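Protein HP0721 (Helicobacter pylori, PDB 2XRH) is a secreted protein of unknown function from the DUF1104 family, whose largely helical fold binds nicotinic acid in the crystal. Local coordinates at residues Val25-Lys39 and Arg76-Glu90. Numbering follows the deposited sequence.
With NIO (nicotinic acid), chain B.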
loop_
_atom_site.group_PDB
_atom_site.type_symbol
_atom_site.label_atom_id
_atom_site.label_comp_id
_atom_site.label_asym_id
_atom_site.label_seq_id
_atom_site.Cartn_x
_atom_site.Cartn_y
_atom_site.Cartn_z
ATOM N N VAL A 25 7.750 -11.276 5.737
ATOM C CA VAL A 25 7.954 -12.551 5.042
ATOM C C VAL A 25 7.142 -13.691 5.611
ATOM O O VAL A 25 7.094 -14.750 4.995
ATOM C CB VAL A 25 9.433 -12.941 4.995
ATOM C CG1 VAL A 25 10.205 -11.842 4.368
ATOM C CG2 VAL A 25 9.941 -13.202 6.302
ATOM N N VAL A 26 6.488 -13.477 6.750
ATOM C CA VAL A 26 5.691 -14.539 7.376
ATOM C C VAL A 26 4.530 -14.861 6.417
ATOM O O VAL A 26 3.952 -13.973 5.842
ATOM C CB VAL A 26 5.141 -14.101 8.761
ATOM C CG1 VAL A 26 4.172 -15.094 9.349
ATOM C CG2 VAL A 26 6.290 -13.842 9.747
ATOM N N ALA A 27 4.216 -16.137 6.256
ATOM C CA ALA A 27 3.150 -16.548 5.336
ATOM C C ALA A 27 1.799 -16.092 5.874
ATOM O O ALA A 27 1.593 -16.061 7.087
ATOM C CB ALA A 27 3.154 -18.055 5.153
ATOM N N PRO A 28 0.885 -15.699 4.996
ATOM C CA PRO A 28 -0.447 -15.310 5.485
ATOM C C PRO A 28 -1.090 -16.349 6.397
ATOM O O PRO A 28 -1.780 -15.979 7.339
ATOM C CB PRO A 28 -1.221 -15.058 4.208
ATOM C CG PRO A 28 -0.167 -14.554 3.246
ATOM C CD PRO A 28 1.074 -15.352 3.575
ATOM N N GLN A 29 -0.900 -17.627 6.108
ATOM C CA GLN A 29 -1.508 -18.686 6.915
ATOM C C GLN A 29 -0.998 -18.680 8.362
ATOM O O GLN A 29 -1.608 -19.262 9.215
ATOM C CB GLN A 29 -1.279 -20.062 6.277
ATOM C CG GLN A 29 0.189 -20.475 6.263
ATOM C CD GLN A 29 0.499 -21.646 5.380
ATOM O OE1 GLN A 29 0.583 -22.766 5.845
ATOM N NE2 GLN A 29 0.684 -21.384 4.096
ATOM N N ASP A 30 0.148 -18.018 8.598
ATOM C CA ASP A 30 0.777 -17.927 9.928
ATOM C C ASP A 30 0.679 -16.539 10.524
ATOM O O ASP A 30 1.138 -16.353 11.661
ATOM C CB ASP A 30 2.253 -18.316 9.862
ATOM C CG ASP A 30 2.466 -19.745 9.413
ATOM O OD1 ASP A 30 1.715 -20.639 9.878
ATOM O OD2 ASP A 30 3.409 -19.987 8.614
ATOM N N ILE A 31 -0.011 -15.623 9.851
ATOM C CA ILE A 31 0.024 -14.223 10.248
ATOM C C ILE A 31 -0.738 -13.924 11.521
ATOM O O ILE A 31 -0.304 -13.077 12.291
ATOM C CB ILE A 31 -0.331 -13.209 9.090
ATOM C CG1 ILE A 31 0.470 -11.896 9.257
ATOM C CG2 ILE A 31 -1.839 -12.978 8.920
ATOM C CD1 ILE A 31 2.035 -12.088 8.994
ATOM N N VAL A 32 -1.861 -14.603 11.759
ATOM C CA VAL A 32 -2.599 -14.373 12.999
ATOM C C VAL A 32 -1.753 -14.815 14.209
ATOM O O VAL A 32 -1.633 -14.091 15.188
ATOM C CB VAL A 32 -3.998 -15.072 12.982
ATOM C CG1 VAL A 32 -4.639 -15.087 14.362
ATOM C CG2 VAL A 32 -4.906 -14.346 11.988
ATOM N N ASP A 33 -1.148 -15.981 14.134
ATOM C CA ASP A 33 -0.297 -16.458 15.194
ATOM C C ASP A 33 0.916 -15.556 15.391
ATOM O O ASP A 33 1.296 -15.258 16.509
ATOM C CB ASP A 33 0.178 -17.879 14.911
ATOM C CG ASP A 33 -0.916 -18.936 15.134
ATOM O OD1 ASP A 33 -1.991 -18.629 15.688
ATOM O OD2 ASP A 33 -0.685 -20.084 14.724
ATOM N N TYR A 34 1.499 -15.081 14.299
ATOM C CA TYR A 34 2.633 -14.168 14.403
ATOM C C TYR A 34 2.240 -12.883 15.108
ATOM O O TYR A 34 2.947 -12.409 15.996
ATOM C CB TYR A 34 3.132 -13.862 13.001
ATOM C CG TYR A 34 4.321 -12.909 12.905
ATOM C CD1 TYR A 34 5.571 -13.246 13.345
ATOM C CD2 TYR A 34 4.160 -11.674 12.268
ATOM C CE1 TYR A 34 6.655 -12.354 13.217
ATOM C CE2 TYR A 34 5.210 -10.806 12.120
ATOM C CZ TYR A 34 6.450 -11.127 12.591
ATOM O OH TYR A 34 7.501 -10.247 12.439
ATOM N N THR A 35 1.135 -12.304 14.708
ATOM C CA THR A 35 0.650 -11.045 15.257
ATOM C C THR A 35 0.295 -11.203 16.730
ATOM O O THR A 35 0.669 -10.370 17.543
ATOM C CB THR A 35 -0.567 -10.572 14.463
ATOM O OG1 THR A 35 -0.212 -10.419 13.080
ATOM C CG2 THR A 35 -1.140 -9.278 14.980
ATOM N N LYS A 36 -0.378 -12.303 17.080
ATOM C CA LYS A 36 -0.636 -12.609 18.485
ATOM C C LYS A 36 0.669 -12.711 19.284
ATOM O O LYS A 36 0.733 -12.201 20.402
ATOM C CB LYS A 36 -1.489 -13.877 18.625
ATOM C CG LYS A 36 -2.920 -13.712 18.117
ATOM C CD LYS A 36 -3.712 -15.015 18.174
ATOM C CE LYS A 36 -5.175 -14.744 17.862
ATOM N NZ LYS A 36 -6.016 -16.011 17.908
ATOM N N GLU A 37 1.690 -13.347 18.746
ATOM C CA GLU A 37 2.958 -13.476 19.441
ATOM C C GLU A 37 3.630 -12.108 19.637
ATOM O O GLU A 37 4.094 -11.796 20.717
ATOM C CB GLU A 37 3.906 -14.449 18.783
ATOM C CG GLU A 37 5.151 -14.746 19.631
ATOM C CD GLU A 37 4.857 -15.625 20.864
ATOM O OE1 GLU A 37 3.857 -16.380 20.841
ATOM O OE2 GLU A 37 5.613 -15.546 21.844
ATOM N N LEU A 38 3.612 -11.277 18.613
ATOM C CA LEU A 38 4.212 -9.938 18.693
ATOM C C LEU A 38 3.507 -9.120 19.741
ATOM O O LEU A 38 4.172 -8.490 20.534
ATOM C CB LEU A 38 4.125 -9.245 17.333
ATOM C CG LEU A 38 5.029 -9.672 16.185
ATOM C CD1 LEU A 38 4.713 -8.770 14.970
ATOM C CD2 LEU A 38 6.509 -9.631 16.561
ATOM N N LYS A 39 2.176 -9.193 19.783
ATOM C CA LYS A 39 1.358 -8.427 20.738
ATOM C C LYS A 39 1.644 -8.934 22.138
ATOM O O LYS A 39 1.816 -8.142 23.046
ATOM C CB LYS A 39 -0.131 -8.435 20.411
ATOM C CG LYS A 39 -0.508 -7.660 19.157
ATOM C CD LYS A 39 -2.046 -7.652 18.933
ATOM C CE LYS A 39 -2.500 -6.762 17.763
ATOM N NZ LYS A 39 -2.900 -5.363 18.146
ATOM N N ARG A 76 0.206 -10.637 -1.292
ATOM C CA ARG A 76 0.431 -11.005 0.109
ATOM C C ARG A 76 -0.366 -10.135 1.082
ATOM O O ARG A 76 -0.981 -10.664 2.031
ATOM C CB ARG A 76 1.921 -10.961 0.433
ATOM C CG ARG A 76 2.187 -11.442 1.800
ATOM C CD ARG A 76 3.592 -11.231 2.244
ATOM N NE ARG A 76 3.797 -11.578 3.655
ATOM C CZ ARG A 76 3.728 -10.748 4.695
ATOM N NH1 ARG A 76 3.448 -9.446 4.620
ATOM N NH2 ARG A 76 4.006 -11.222 5.879
ATOM N N GLN A 77 -0.368 -8.827 0.866
ATOM C CA GLN A 77 -0.990 -7.919 1.812
ATOM C C GLN A 77 -2.486 -8.134 1.848
ATOM O O GLN A 77 -3.117 -8.054 2.920
ATOM C CB GLN A 77 -0.630 -6.452 1.512
ATOM C CG GLN A 77 0.788 -6.003 1.800
ATOM C CD GLN A 77 1.271 -6.420 3.176
ATOM O OE1 GLN A 77 1.980 -7.368 3.268
ATOM N NE2 GLN A 77 0.844 -5.723 4.216
ATOM N N LYS A 78 -3.073 -8.414 0.686
ATOM C CA LYS A 78 -4.520 -8.704 0.638
ATOM C C LYS A 78 -4.838 -9.975 1.435
ATOM O O LYS A 78 -5.819 -10.055 2.185
ATOM C CB LYS A 78 -5.005 -8.792 -0.787
ATOM C CG LYS A 78 -5.015 -7.456 -1.517
ATOM C CD LYS A 78 -5.832 -7.562 -2.813
ATOM C CE LYS A 78 -5.956 -6.222 -3.490
ATOM N NZ LYS A 78 -5.939 -6.279 -5.003
ATOM N N ALA A 79 -4.003 -10.979 1.284
ATOM C CA ALA A 79 -4.198 -12.238 1.976
ATOM C C ALA A 79 -4.006 -12.042 3.494
ATOM O O ALA A 79 -4.699 -12.652 4.315
ATOM C CB ALA A 79 -3.287 -13.363 1.414
ATOM N N VAL A 80 -3.033 -11.216 3.867
ATOM C CA VAL A 80 -2.781 -10.907 5.254
ATOM C C VAL A 80 -4.023 -10.214 5.831
ATOM O O VAL A 80 -4.488 -10.570 6.902
ATOM C CB VAL A 80 -1.491 -10.065 5.462
ATOM C CG1 VAL A 80 -1.508 -9.406 6.814
ATOM C CG2 VAL A 80 -0.228 -10.957 5.289
ATOM N N LYS A 81 -4.545 -9.244 5.127
ATOM C CA LYS A 81 -5.704 -8.485 5.604
ATOM C C LYS A 81 -6.858 -9.434 5.852
ATOM O O LYS A 81 -7.501 -9.378 6.888
ATOM C CB LYS A 81 -6.099 -7.422 4.574
ATOM C CG LYS A 81 -7.346 -6.628 4.890
ATOM C CD LYS A 81 -7.580 -5.413 3.927
ATOM C CE LYS A 81 -8.123 -5.795 2.569
ATOM N NZ LYS A 81 -9.006 -4.751 1.993
ATOM N N GLU A 82 -7.101 -10.318 4.909
ATOM C CA GLU A 82 -8.165 -11.305 5.041
ATOM C C GLU A 82 -7.948 -12.281 6.162
ATOM O O GLU A 82 -8.895 -12.576 6.911
ATOM C CB GLU A 82 -8.348 -12.017 3.725
ATOM C CG GLU A 82 -8.932 -11.151 2.665
ATOM C CD GLU A 82 -10.241 -10.533 3.102
ATOM O OE1 GLU A 82 -11.142 -11.359 3.388
ATOM O OE2 GLU A 82 -10.353 -9.248 3.182
ATOM N N ALA A 83 -6.725 -12.775 6.317
ATOM C CA ALA A 83 -6.413 -13.659 7.415
ATOM C C ALA A 83 -6.654 -12.962 8.750
ATOM O O ALA A 83 -7.181 -13.555 9.668
ATOM C CB ALA A 83 -4.981 -14.203 7.321
ATOM N N LEU A 84 -6.214 -11.718 8.879
ATOM C CA LEU A 84 -6.381 -11.013 10.112
ATOM C C LEU A 84 -7.869 -10.850 10.427
ATOM O O LEU A 84 -8.263 -10.986 11.595
ATOM C CB LEU A 84 -5.735 -9.637 10.052
ATOM C CG LEU A 84 -4.220 -9.676 10.156
ATOM C CD1 LEU A 84 -3.632 -8.249 9.771
ATOM C CD2 LEU A 84 -3.751 -10.137 11.501
ATOM N N LYS A 85 -8.660 -10.531 9.407
ATOM C CA LYS A 85 -10.139 -10.381 9.552
ATOM C C LYS A 85 -10.715 -11.660 10.123
ATOM O O LYS A 85 -11.486 -11.647 11.118
ATOM C CB LYS A 85 -10.824 -10.091 8.224
ATOM C CG LYS A 85 -10.447 -8.828 7.486
ATOM C CD LYS A 85 -10.285 -7.611 8.363
ATOM C CE LYS A 85 -9.176 -6.652 7.839
ATOM N NZ LYS A 85 -7.803 -7.067 8.237
ATOM N N LYS A 86 -10.326 -12.769 9.529
ATOM C CA LYS A 86 -10.885 -14.077 9.924
ATOM C C LYS A 86 -10.482 -14.505 11.279
ATOM O O LYS A 86 -11.206 -15.283 11.923
ATOM C CB LYS A 86 -10.405 -15.173 9.016
ATOM C CG LYS A 86 -11.097 -15.158 7.761
ATOM C CD LYS A 86 -10.990 -16.540 7.113
ATOM C CE LYS A 86 -11.585 -16.428 5.773
ATOM N NZ LYS A 86 -10.790 -15.558 4.912
ATOM N N GLY A 87 -9.325 -14.044 11.724
ATOM C CA GLY A 87 -8.844 -14.333 13.045
ATOM C C GLY A 87 -9.368 -13.342 14.043
ATOM O O GLY A 87 -8.898 -13.318 15.159
ATOM N N ASN A 88 -10.334 -12.518 13.618
ATOM C CA ASN A 88 -10.916 -11.440 14.430
ATOM C C ASN A 88 -9.924 -10.431 15.025
ATOM O O ASN A 88 -10.160 -9.848 16.097
ATOM C CB ASN A 88 -11.876 -12.047 15.473
ATOM C CG ASN A 88 -12.989 -12.838 14.809
ATOM O OD1 ASN A 88 -13.970 -12.265 14.342
ATOM N ND2 ASN A 88 -12.805 -14.155 14.700
ATOM N N MET A 89 -8.838 -10.184 14.284
ATOM C CA MET A 89 -7.785 -9.257 14.700
ATOM C C MET A 89 -8.085 -7.844 14.209
ATOM O O MET A 89 -8.922 -7.651 13.327
ATOM C CB MET A 89 -6.402 -9.708 14.192
ATOM C CG MET A 89 -5.983 -11.150 14.551
ATOM S SD MET A 89 -5.712 -11.454 16.309
ATOM C CE MET A 89 -4.308 -10.376 16.639
ATOM N N GLU A 90 -7.331 -6.888 14.761
ATOM C CA GLU A 90 -7.569 -5.399 14.742
ATOM C C GLU A 90 -7.517 -4.485 13.457
ATOM O O GLU A 90 -7.464 -3.265 13.615
ATOM C CB GLU A 90 -6.592 -4.793 15.789
ATOM C CG GLU A 90 -6.523 -3.249 15.875
ATOM C CD GLU A 90 -5.685 -2.753 17.039
ATOM O OE1 GLU A 90 -6.183 -2.783 18.188
ATOM O OE2 GLU A 90 -4.532 -2.308 16.804
HETATM N N NIO B . 1.331 -8.465 11.109
HETATM C C1 NIO B . 2.112 -8.670 10.028
HETATM C C2 NIO B . 1.955 -7.878 8.877
HETATM C C3 NIO B . 0.990 -6.914 8.821
HETATM C C4 NIO B . 0.210 -6.732 9.953
HETATM C C5 NIO B . 0.395 -7.523 11.084
HETATM C C6 NIO B . 2.748 -8.162 7.652
HETATM O O1 NIO B . 2.201 -7.900 6.542
HETATM O O2 NIO B . 3.857 -8.704 7.752
HETATM O O HOH W 1 4.990 -14.176 2.781
#
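The nicotinic acid pocket lies where Val26 and Ile31 meet Arg76, between helices 31-44 and 70-86; the axes of their segments 31-39 and 76-86 approach to 9.5 Å and cross at -71°. Arg76 works with two sides of one guanidinium. Side-on, NE and NH2 both donate to Val26 O, at 3.2 and 2.8 Å; the NH2 bond is in the carbonyl plane, on a lone pair, whereas NE is tilted from it. At another edge NH1 gives a 2.8 Å bond to ligand O1 and NH2 donates to O2, a pairing that would favour the carboxylate form. With CG anti to the backbone N (chi1 -175°) and the chain extended to NE, the group reaches past Pro28, and Val80 CG2 covers one guanidinium face.

Ile31 is a knob in the hole formed by Arg76, Val80, Ala83 and Leu84: CG2 meets Ala83 CB at 3.7 Å, while CD1 touches ligand C1 at 3.6 Å. Thr35 OG1, which donates a hydrogen bond to Ile31 O, lies 3.2 Å from the ligand ring N.

A Schellman motif ends helix 70-86: Met89 N bonds back to Leu84 O and Asn88 N to Lys85 O, with Asn88, the C-prime residue, at positive phi. Met89, whose chain folds back beyond CG, lays CE 3.7 Å from Thr35 CG2 and SD against Lys36 CE.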